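PDB 6T84: trehalose monomycolate transport factor A from Mycolicibacterium smegmatis MC2 155, which is required for MmpL3-dependent transport of trehalose monomycolate to the cell wall, and for growth and cell elongation. Local coordinates for residues G11-S16 against A160-G165; F63-D66 against T72-A75; V129-T134 against R170-L175. One frame throughout, in Å; residues are numbered along the deposited sequence. Where two conformers were deposited one is given.

Interaction 1: residues G11-S16 against A160-G165. With SO4 (sulfate ion), chain B.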
loop_
_atom_site.group_PDB
_atom_site.type_symbol
_atom_site.label_atom_id
_atom_site.label_comp_id
_atom_site.label_asym_id
_atom_site.label_seq_id
_atom_site.Cartn_x
_atom_site.Cartn_y
_atom_site.Cartn_z
ATOM N N GLY A 11 0.463 -20.695 -0.086
ATOM C CA GLY A 11 1.189 -20.677 -1.356
ATOM C C GLY A 11 0.333 -21.148 -2.520
ATOM O O GLY A 11 0.310 -20.527 -3.586
ATOM N N ARG A 12 -0.377 -22.255 -2.335
ATOM C CA ARG A 12 -1.242 -22.760 -3.384
ATOM C C ARG A 12 -2.311 -21.736 -3.734
ATOM O O ARG A 12 -2.603 -21.512 -4.917
ATOM C CB ARG A 12 -1.908 -24.053 -2.907
ATOM C CG ARG A 12 -2.943 -24.629 -3.849
ATOM C CD ARG A 12 -3.521 -25.923 -3.287
ATOM N NE ARG A 12 -2.522 -26.989 -3.219
ATOM C CZ ARG A 12 -1.831 -27.313 -2.130
ATOM N NH1 ARG A 12 -2.017 -26.655 -0.995
ATOM N NH2 ARG A 12 -0.947 -28.298 -2.177
ATOM N N ARG A 13 -2.913 -21.125 -2.712
ATOM C CA ARG A 13 -3.985 -20.157 -2.957
ATOM C C ARG A 13 -3.442 -18.904 -3.641
ATOM O O ARG A 13 -4.098 -18.369 -4.534
ATOM C CB ARG A 13 -4.691 -19.816 -1.638
ATOM C CG ARG A 13 -5.531 -20.970 -1.115
ATOM C CD ARG A 13 -6.286 -20.705 0.237
ATOM N NE ARG A 13 -5.450 -20.499 1.437
ATOM C CZ ARG A 13 -5.241 -19.297 2.016
ATOM N NH1 ARG A 13 -5.771 -18.154 1.502
ATOM N NH2 ARG A 13 -4.497 -19.238 3.123
ATOM N N ARG A 14 -2.242 -18.447 -3.262
ATOM C CA ARG A 14 -1.668 -17.276 -3.906
ATOM C C ARG A 14 -1.307 -17.581 -5.365
ATOM O O ARG A 14 -1.509 -16.733 -6.254
ATOM C CB ARG A 14 -0.461 -16.786 -3.088
ATOM C CG ARG A 14 0.183 -15.476 -3.634
ATOM C CD ARG A 14 -0.707 -14.250 -3.334
ATOM N NE ARG A 14 -1.007 -14.078 -1.899
ATOM C CZ ARG A 14 -0.215 -13.501 -0.977
ATOM N NH1 ARG A 14 1.037 -13.115 -1.273
ATOM N NH2 ARG A 14 -0.638 -13.393 0.287
ATOM N N LYS A 15 -0.786 -18.777 -5.645
ATOM C CA LYS A 15 -0.521 -19.187 -7.033
ATOM C C LYS A 15 -1.809 -19.270 -7.863
ATOM O O LYS A 15 -1.826 -18.844 -9.031
ATOM C CB LYS A 15 0.238 -20.541 -7.026
ATOM C CG LYS A 15 1.097 -20.770 -8.259
ATOM C CD LYS A 15 1.844 -22.107 -8.168
ATOM C CE LYS A 15 2.781 -22.189 -6.965
ATOM N NZ LYS A 15 3.731 -23.351 -7.059
ATOM N N SER A 16 -2.892 -19.824 -7.292
ATOM C CA SER A 16 -4.164 -19.870 -8.007
ATOM C C SER A 16 -4.666 -18.468 -8.328
ATOM O O SER A 16 -5.179 -18.213 -9.428
ATOM C CB SER A 16 -5.216 -20.631 -7.175
ATOM O OG SER A 16 -6.521 -20.631 -7.793
ATOM N N ALA A 160 -10.341 -13.236 -1.461
ATOM C CA ALA A 160 -11.294 -12.141 -1.599
ATOM C C ALA A 160 -10.685 -10.844 -1.064
ATOM O O ALA A 160 -10.874 -9.790 -1.660
ATOM C CB ALA A 160 -12.614 -12.472 -0.861
ATOM N N GLN A 161 -9.916 -10.919 0.023
ATOM C CA GLN A 161 -9.257 -9.726 0.541
ATOM C C GLN A 161 -8.128 -9.258 -0.380
ATOM O O GLN A 161 -7.893 -8.045 -0.481
ATOM C CB GLN A 161 -8.738 -9.968 1.948
ATOM C CG GLN A 161 -9.948 -9.878 2.906
ATOM C CD GLN A 161 -9.693 -10.491 4.256
ATOM O OE1 GLN A 161 -9.056 -11.533 4.361
ATOM N NE2 GLN A 161 -10.213 -9.855 5.307
ATOM N N TRP A 162 -7.434 -10.181 -1.066
ATOM C CA TRP A 162 -6.433 -9.742 -2.045
ATOM C C TRP A 162 -7.103 -9.011 -3.187
ATOM O O TRP A 162 -6.622 -7.948 -3.606
ATOM C CB TRP A 162 -5.608 -10.929 -2.584
ATOM C CG TRP A 162 -4.974 -11.769 -1.502
ATOM C CD1 TRP A 162 -4.647 -11.373 -0.230
ATOM C CD2 TRP A 162 -4.657 -13.168 -1.594
ATOM N NE1 TRP A 162 -4.135 -12.450 0.471
ATOM C CE2 TRP A 162 -4.150 -13.565 -0.334
ATOM C CE3 TRP A 162 -4.774 -14.128 -2.621
ATOM C CZ2 TRP A 162 -3.770 -14.899 -0.057
ATOM C CZ3 TRP A 162 -4.357 -15.431 -2.365
ATOM C CH2 TRP A 162 -3.860 -15.809 -1.091
ATOM N N ASP A 163 -8.241 -9.523 -3.680
ATOM C CA ASP A 163 -8.970 -8.799 -4.727
ATOM C C ASP A 163 -9.458 -7.435 -4.222
ATOM O O ASP A 163 -9.350 -6.437 -4.940
ATOM C CB ASP A 163 -10.153 -9.632 -5.192
ATOM C CG ASP A 163 -9.776 -10.662 -6.230
ATOM O OD1 ASP A 163 -8.661 -10.559 -6.802
ATOM O OD2 ASP A 163 -10.613 -11.545 -6.509
ATOM N N GLU A 164 -9.995 -7.359 -2.992
ATOM C CA GLU A 164 -10.413 -6.062 -2.516
ATOM C C GLU A 164 -9.209 -5.143 -2.328
ATOM O O GLU A 164 -9.295 -3.937 -2.537
ATOM C CB GLU A 164 -11.159 -6.253 -1.193
ATOM C CG GLU A 164 -11.759 -4.955 -0.599
ATOM C CD GLU A 164 -12.667 -4.138 -1.548
ATOM O OE1 GLU A 164 -13.283 -4.686 -2.495
ATOM O OE2 GLU A 164 -12.770 -2.912 -1.327
ATOM N N GLY A 165 -8.044 -5.710 -2.004
ATOM C CA GLY A 165 -6.845 -4.893 -1.860
ATOM C C GLY A 165 -6.399 -4.285 -3.171
ATOM O O GLY A 165 -5.925 -3.136 -3.205
HETATM S S SO4 B . 1.019 -24.679 0.276
HETATM O O1 SO4 B . -0.182 -23.903 0.029
HETATM O O2 SO4 B . 2.239 -24.143 -0.354
HETATM O O3 SO4 B . 1.241 -24.862 1.718
HETATM O O4 SO4 B . 0.665 -26.014 -0.194
#

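Interaction 2: residues F63-D66 against T72-A75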
loop_
_atom_site.group_PDB
_atom_site.type_symbol
_atom_site.label_atom_id
_atom_site.label_comp_id
_atom_site.label_asym_id
_atom_site.label_seq_id
_atom_site.Cartn_x
_atom_site.Cartn_y
_atom_site.Cartn_z
ATOM N N PHE A 63 2.797 -5.350 -7.593
ATOM C CA PHE A 63 3.472 -6.454 -6.905
ATOM C C PHE A 63 2.737 -6.785 -5.623
ATOM O O PHE A 63 2.301 -5.870 -4.922
ATOM C CB PHE A 63 4.924 -6.077 -6.573
ATOM C CG PHE A 63 5.763 -5.638 -7.813
ATOM C CD1 PHE A 63 5.496 -6.102 -9.105
ATOM C CD2 PHE A 63 6.803 -4.790 -7.666
ATOM C CE1 PHE A 63 6.261 -5.734 -10.234
ATOM C CE2 PHE A 63 7.592 -4.428 -8.764
ATOM C CZ PHE A 63 7.315 -4.905 -10.048
ATOM N N ILE A 64 2.535 -8.064 -5.336
ATOM C CA ILE A 64 1.837 -8.509 -4.135
ATOM C C ILE A 64 2.742 -9.523 -3.467
ATOM O O ILE A 64 3.232 -10.442 -4.132
ATOM C CB ILE A 64 0.484 -9.141 -4.498
ATOM C CG1 ILE A 64 -0.342 -8.129 -5.337
ATOM C CG2 ILE A 64 -0.272 -9.528 -3.191
ATOM C CD1 ILE A 64 -0.352 -8.414 -6.829
ATOM N N PHE A 65 2.959 -9.367 -2.165
ATOM C CA PHE A 65 3.926 -10.261 -1.516
ATOM C C PHE A 65 3.678 -10.264 -0.016
ATOM O O PHE A 65 2.977 -9.395 0.518
ATOM C CB PHE A 65 5.384 -9.858 -1.825
ATOM C CG PHE A 65 5.666 -8.429 -1.541
ATOM C CD1 PHE A 65 6.073 -8.025 -0.260
ATOM C CD2 PHE A 65 5.470 -7.463 -2.522
ATOM C CE1 PHE A 65 6.273 -6.653 0.035
ATOM C CE2 PHE A 65 5.712 -6.105 -2.245
ATOM C CZ PHE A 65 6.121 -5.701 -0.968
ATOM N N ASP A 66 4.235 -11.273 0.659
ATOM C CA ASP A 66 4.153 -11.371 2.105
ATOM C C ASP A 66 5.505 -11.003 2.707
ATOM O O ASP A 66 6.556 -11.353 2.162
ATOM C CB ASP A 66 3.802 -12.801 2.543
ATOM C CG ASP A 66 2.483 -13.274 1.988
ATOM O OD1 ASP A 66 1.601 -12.433 1.700
ATOM O OD2 ASP A 66 2.304 -14.509 1.890
ATOM N N THR A 72 0.804 -8.653 4.333
ATOM C CA THR A 72 0.761 -8.838 2.890
ATOM C C THR A 72 0.663 -7.434 2.292
ATOM O O THR A 72 -0.153 -6.632 2.743
ATOM C CB THR A 72 -0.469 -9.668 2.494
ATOM O OG1 THR A 72 -0.321 -11.022 3.010
ATOM C CG2 THR A 72 -0.699 -9.731 0.960
ATOM N N VAL A 73 1.533 -7.113 1.357
ATOM C CA VAL A 73 1.627 -5.781 0.762
ATOM C C VAL A 73 1.261 -5.855 -0.708
ATOM O O VAL A 73 1.689 -6.771 -1.422
ATOM C CB VAL A 73 3.053 -5.216 0.932
ATOM C CG1 VAL A 73 3.151 -3.844 0.293
ATOM C CG2 VAL A 73 3.386 -5.139 2.429
ATOM N N ILE A 74 0.539 -4.843 -1.186
ATOM C CA ILE A 74 0.282 -4.647 -2.609
ATOM C C ILE A 74 0.872 -3.297 -2.972
ATOM O O ILE A 74 0.541 -2.287 -2.329
ATOM C CB ILE A 74 -1.237 -4.661 -2.886
ATOM C CG1 ILE A 74 -1.840 -6.003 -2.473
ATOM C CG2 ILE A 74 -1.531 -4.327 -4.365
ATOM C CD1 ILE A 74 -3.430 -5.987 -2.547
ATOM N N ALA A 75 1.806 -3.285 -3.947
ATOM C CA ALA A 75 2.461 -2.053 -4.401
ATOM C C ALA A 75 2.088 -1.795 -5.848
ATOM O O ALA A 75 2.304 -2.664 -6.698
ATOM C CB ALA A 75 3.981 -2.163 -4.320
#

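Interaction 3: residues V129-T134 against R170-L175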
loop_
_atom_site.group_PDB
_atom_site.type_symbol
_atom_site.label_atom_id
_atom_site.label_comp_id
_atom_site.label_asym_id
_atom_site.label_seq_id
_atom_site.Cartn_x
_atom_site.Cartn_y
_atom_site.Cartn_z
ATOM N N VAL A 129 -12.425 11.642 2.142
ATOM C CA VAL A 129 -13.181 11.361 3.369
ATOM C C VAL A 129 -14.051 10.124 3.178
ATOM O O VAL A 129 -14.068 9.222 4.033
ATOM C CB VAL A 129 -14.020 12.592 3.773
ATOM C CG1 VAL A 129 -14.980 12.232 4.933
ATOM C CG2 VAL A 129 -13.073 13.720 4.207
ATOM N N THR A 130 -14.795 10.064 2.065
ATOM C CA THR A 130 -15.617 8.879 1.858
ATOM C C THR A 130 -14.754 7.623 1.826
ATOM O O THR A 130 -15.093 6.628 2.472
ATOM C CB THR A 130 -16.446 9.033 0.576
ATOM O OG1 THR A 130 -17.257 10.211 0.700
ATOM C CG2 THR A 130 -17.348 7.817 0.289
ATOM N N PHE A 131 -13.634 7.642 1.080
ATOM C CA PHE A 131 -12.755 6.481 0.996
ATOM C C PHE A 131 -12.262 6.024 2.379
ATOM O O PHE A 131 -12.201 4.821 2.658
ATOM C CB PHE A 131 -11.585 6.849 0.074
ATOM C CG PHE A 131 -10.543 5.756 -0.062
ATOM C CD1 PHE A 131 -10.810 4.601 -0.780
ATOM C CD2 PHE A 131 -9.329 5.896 0.556
ATOM C CE1 PHE A 131 -9.847 3.577 -0.878
ATOM C CE2 PHE A 131 -8.356 4.883 0.462
ATOM C CZ PHE A 131 -8.620 3.740 -0.274
ATOM N N ALA A 132 -11.820 6.956 3.213
ATOM C CA ALA A 132 -11.306 6.558 4.528
ATOM C C ALA A 132 -12.366 5.848 5.366
ATOM O O ALA A 132 -12.037 5.009 6.213
ATOM C CB ALA A 132 -10.796 7.764 5.303
ATOM N N HIS A 133 -13.623 6.217 5.158
ATOM C CA HIS A 133 -14.718 5.509 5.840
ATOM C C HIS A 133 -15.125 4.208 5.143
ATOM O O HIS A 133 -15.616 3.283 5.820
ATOM C CB HIS A 133 -15.953 6.445 5.886
ATOM C CG HIS A 133 -15.853 7.476 6.947
ATOM N ND1 HIS A 133 -15.441 8.775 6.762
ATOM C CD2 HIS A 133 -16.212 7.386 8.243
ATOM C CE1 HIS A 133 -15.538 9.434 7.911
ATOM N NE2 HIS A 133 -16.018 8.607 8.814
ATOM N N THR A 134 -15.005 4.104 3.804
ATOM C CA THR A 134 -15.508 2.923 3.096
ATOM C C THR A 134 -14.475 1.832 2.876
ATOM O O THR A 134 -14.846 0.663 2.751
ATOM C CB THR A 134 -16.115 3.287 1.733
ATOM O OG1 THR A 134 -15.149 3.940 0.931
ATOM C CG2 THR A 134 -17.294 4.258 1.868
ATOM N N ARG A 170 -5.799 0.784 -5.978
ATOM C CA ARG A 170 -6.135 1.571 -7.170
ATOM C C ARG A 170 -6.906 2.823 -6.785
ATOM O O ARG A 170 -6.623 3.905 -7.294
ATOM C CB ARG A 170 -6.930 0.717 -8.162
ATOM C CG ARG A 170 -6.182 -0.554 -8.675
ATOM C CD ARG A 170 -7.129 -1.470 -9.506
ATOM N NE ARG A 170 -7.491 -0.791 -10.750
ATOM C CZ ARG A 170 -8.234 -1.357 -11.698
ATOM N NH1 ARG A 170 -8.719 -2.581 -11.502
ATOM N NH2 ARG A 170 -8.488 -0.707 -12.822
ATOM N N GLN A 171 -7.875 2.693 -5.887
ATOM C CA GLN A 171 -8.654 3.852 -5.481
ATOM C C GLN A 171 -7.793 4.861 -4.736
ATOM O O GLN A 171 -7.933 6.073 -4.941
ATOM C CB GLN A 171 -9.812 3.355 -4.598
ATOM C CG GLN A 171 -10.907 2.626 -5.385
ATOM C CD GLN A 171 -11.842 1.777 -4.492
ATOM O OE1 GLN A 171 -11.461 1.389 -3.382
ATOM N NE2 GLN A 171 -13.013 1.413 -5.013
ATOM N N PHE A 172 -6.959 4.393 -3.810
ATOM C CA PHE A 172 -6.081 5.308 -3.084
ATOM C C PHE A 172 -5.100 5.993 -4.031
ATOM O O PHE A 172 -4.867 7.207 -3.931
ATOM C CB PHE A 172 -5.379 4.548 -1.963
ATOM C CG PHE A 172 -4.602 5.420 -1.004
ATOM C CD1 PHE A 172 -5.210 6.481 -0.344
ATOM C CD2 PHE A 172 -3.274 5.140 -0.717
ATOM C CE1 PHE A 172 -4.491 7.246 0.576
ATOM C CE2 PHE A 172 -2.528 5.909 0.164
ATOM C CZ PHE A 172 -3.135 6.954 0.829
ATOM N N ASN A 173 -4.530 5.246 -4.962
ATOM C CA ASN A 173 -3.638 5.845 -5.944
ATOM C C ASN A 173 -4.336 6.930 -6.746
ATOM O O ASN A 173 -3.770 8.009 -6.982
ATOM C CB ASN A 173 -3.144 4.710 -6.851
ATOM C CG ASN A 173 -2.137 5.203 -7.842
ATOM O OD1 ASN A 173 -1.065 5.685 -7.468
ATOM N ND2 ASN A 173 -2.485 5.120 -9.109
ATOM N N ASP A 174 -5.581 6.678 -7.159
ATOM C CA ASP A 174 -6.337 7.695 -7.902
ATOM C C ASP A 174 -6.486 8.970 -7.070
ATOM O O ASP A 174 -6.326 10.083 -7.588
ATOM C CB ASP A 174 -7.727 7.166 -8.289
ATOM C CG ASP A 174 -7.692 6.215 -9.487
ATOM O OD1 ASP A 174 -6.628 6.120 -10.146
ATOM O OD2 ASP A 174 -8.724 5.552 -9.765
ATOM N N LEU A 175 -6.741 8.829 -5.776
ATOM C CA LEU A 175 -6.951 9.992 -4.930
ATOM C C LEU A 175 -5.664 10.778 -4.738
ATOM O O LEU A 175 -5.721 11.995 -4.523
ATOM C CB LEU A 175 -7.526 9.547 -3.582
ATOM C CG LEU A 175 -8.947 8.976 -3.582
ATOM C CD1 LEU A 175 -9.199 8.140 -2.316
ATOM C CD2 LEU A 175 -9.951 10.141 -3.626
#

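Interaction 1: residues G11-S16 against A160-G165
Arg-14 NH2 is gripped from two sides of its chemistry. It makes a salt bridge to Asp-66 OD1, and it also lies 3.5 Å from Trp-162 CZ2. The neighbouring NH1 is hydrogen-bonded to Asn-51 O. The contact is a helix-helix packing. It joins helix 10-21, near the start of this N-terminal, probably cytoplasmic, part of the protein, to helix 159-175 near the end of the chain. The backbones stay well apart, with Arg-14 CA and Trp-162 CA at 9.1 Å. The indole of Trp-162 bridges the gap.

Arg-14 CG is anti to the backbone N (chi1 -176°). Two further bends, at chi2 and chi3, curl the chain over one face of the indole. NE comes closest, 3.4 Å from Trp-162 CZ2 and offset toward the ring's rim. Arg-14 CZ lies 4.2 Å from the centroid of the six-membered ring, a cation-pi contact. The two flat groups are turned 86° apart, so the guanidinium meets the indole with its edge and is not stacked on it. Arg-14 CD adds a CH-pi contact over the same ring. The carboxylate of Asp-66 would probably offset the buried charge.

Arg-13 O lies at the edge of the indole, near its plane, 3.7 Å from Trp-162 CZ3. Arg-13 NH1 approaches Trp-162 CH2 obliquely, at 4.0 Å, while NH2 is hydrogen-bonded to Arg-8 O. Trp-17 packs edge-to-face with Trp-162, one helical turn along from Arg-13.

A sulfate ion, probably from the crystallisation liquor, sits at the first turn of helix 10-21. Arg-12 NH1 comes within 2.9 Å of sulfate O4, less certainly, since Arg-12 has two conformers. The backbone N of Arg-12 gives a nearly straight hydrogen bond, 2.9 Å to sulfate O1 with an N-H...O angle of 172°.

Interaction 2: residues F63-D66 against T72-A75
Thr-72 opens its side of this antiparallel beta hairpin with a side-chain bond to Asp-66. Thr-72 OG1 donates to Asp-66 OD1 at 2.7 Å and meets it from above the carboxylate plane, 42° out of it. In backbone register the two are a non-hydrogen-bonded pair. OD2 is held by Asn-51 ND2, and Arg-14 is a further partner, so the buried carboxylate is well satisfied.

Val-73 is the hydrogen-bonded partner of Phe-65. Val-73 N reaches Phe-65 O at 2.8 Å, and Phe-65 N returns a bond to Val-73 O at 3.0 Å. Phe-65 CG stands between its backbone N and carbonyl carbon (chi1 52°). This swings the ring across to the partner strand. Val-73 CB then lies off-centre over the ring, 3.6 Å from Phe-65 CE1, in a CH-pi contact.

Ile-74 lies alongside Ile-64 and points the same way, with their CG1 atoms 3.9 Å apart. Ala-75 closes the segment as a hydrogen-bonded pair with Phe-63. Ala-75 N meets Phe-63 O at 2.8 Å, and Phe-63 N meets Ala-75 O at 2.9 Å.

Strands 52-57 and 148-153 flank the hairpin within the large antiparallel sheet. The Ile-64 and Ile-74 face packs against helices 10-21 and 159-175, through Trp-17 and Leu-166. Trp-36, in a loop, touches Phe-63, Phe-65 and Ala-75 on the other face.

Interaction 3: residues V129-T134 against R170-L175
The rings of Phe-131 and Phe-172 meet rim to rim, with neither over the face of the other. They belong to an antiparallel packing of helix 126-134 against the C-terminal part of helix 159-175. The ring planes are only 13° apart and the centroids 5.9 Å apart. The closest atoms are Phe-131 CE2 and Phe-172 CD1, at 3.6 Å. At another part of its edge, near the ring plane, Phe-131 CE1 meets Gln-171 OE1 at 3.7 Å. The Gln-171 amide stands nearly perpendicular to the ring.

The short segments run at 160° to each other. Their axes come no closer than 11.1 Å, and the gap is spanned by side chains, chiefly Phe-131. Its CG lies anti to the backbone N (chi1 177°), and its ring wedges among Gln-171, Phe-172 and Leu-175. No hydrogen bond crosses between the segments.

Met-142 of strand 141-144 touches both Phe-131 and Phe-172, which joins the pair to the sheet. Met-128, earlier in helix 126-134, also packs on Phe-172 and Leu-175. Leu-175 completes the contact through one methyl, CD1, which approaches the ring obliquely and lies 3.5 Å from Phe-131 CG.

Overall arrangement
The touching residues of all three contacts are mostly buried, but their depth differs. Interaction 2 lies nearest the chain centre, about 8 Å from it, centre to centre. Interaction 3 is intermediate at about 12 Å, and interaction 1 is farthest out at about 16 Å. Interaction 2 is built on backbone hydrogen bonds within the sheet. Interactions 1 and 3 both use helix 159-175, at different parts of its length, and neither has a hydrogen bond between its segments. Interaction 1 pairs a charged arginine with an indole, while interaction 3 is mainly apolar. Interactions 1 and 2 share a salt bridge, and Ile-74 CD1 packs on helix 159-175. Interaction 3 lies across the chain centre from interaction 2.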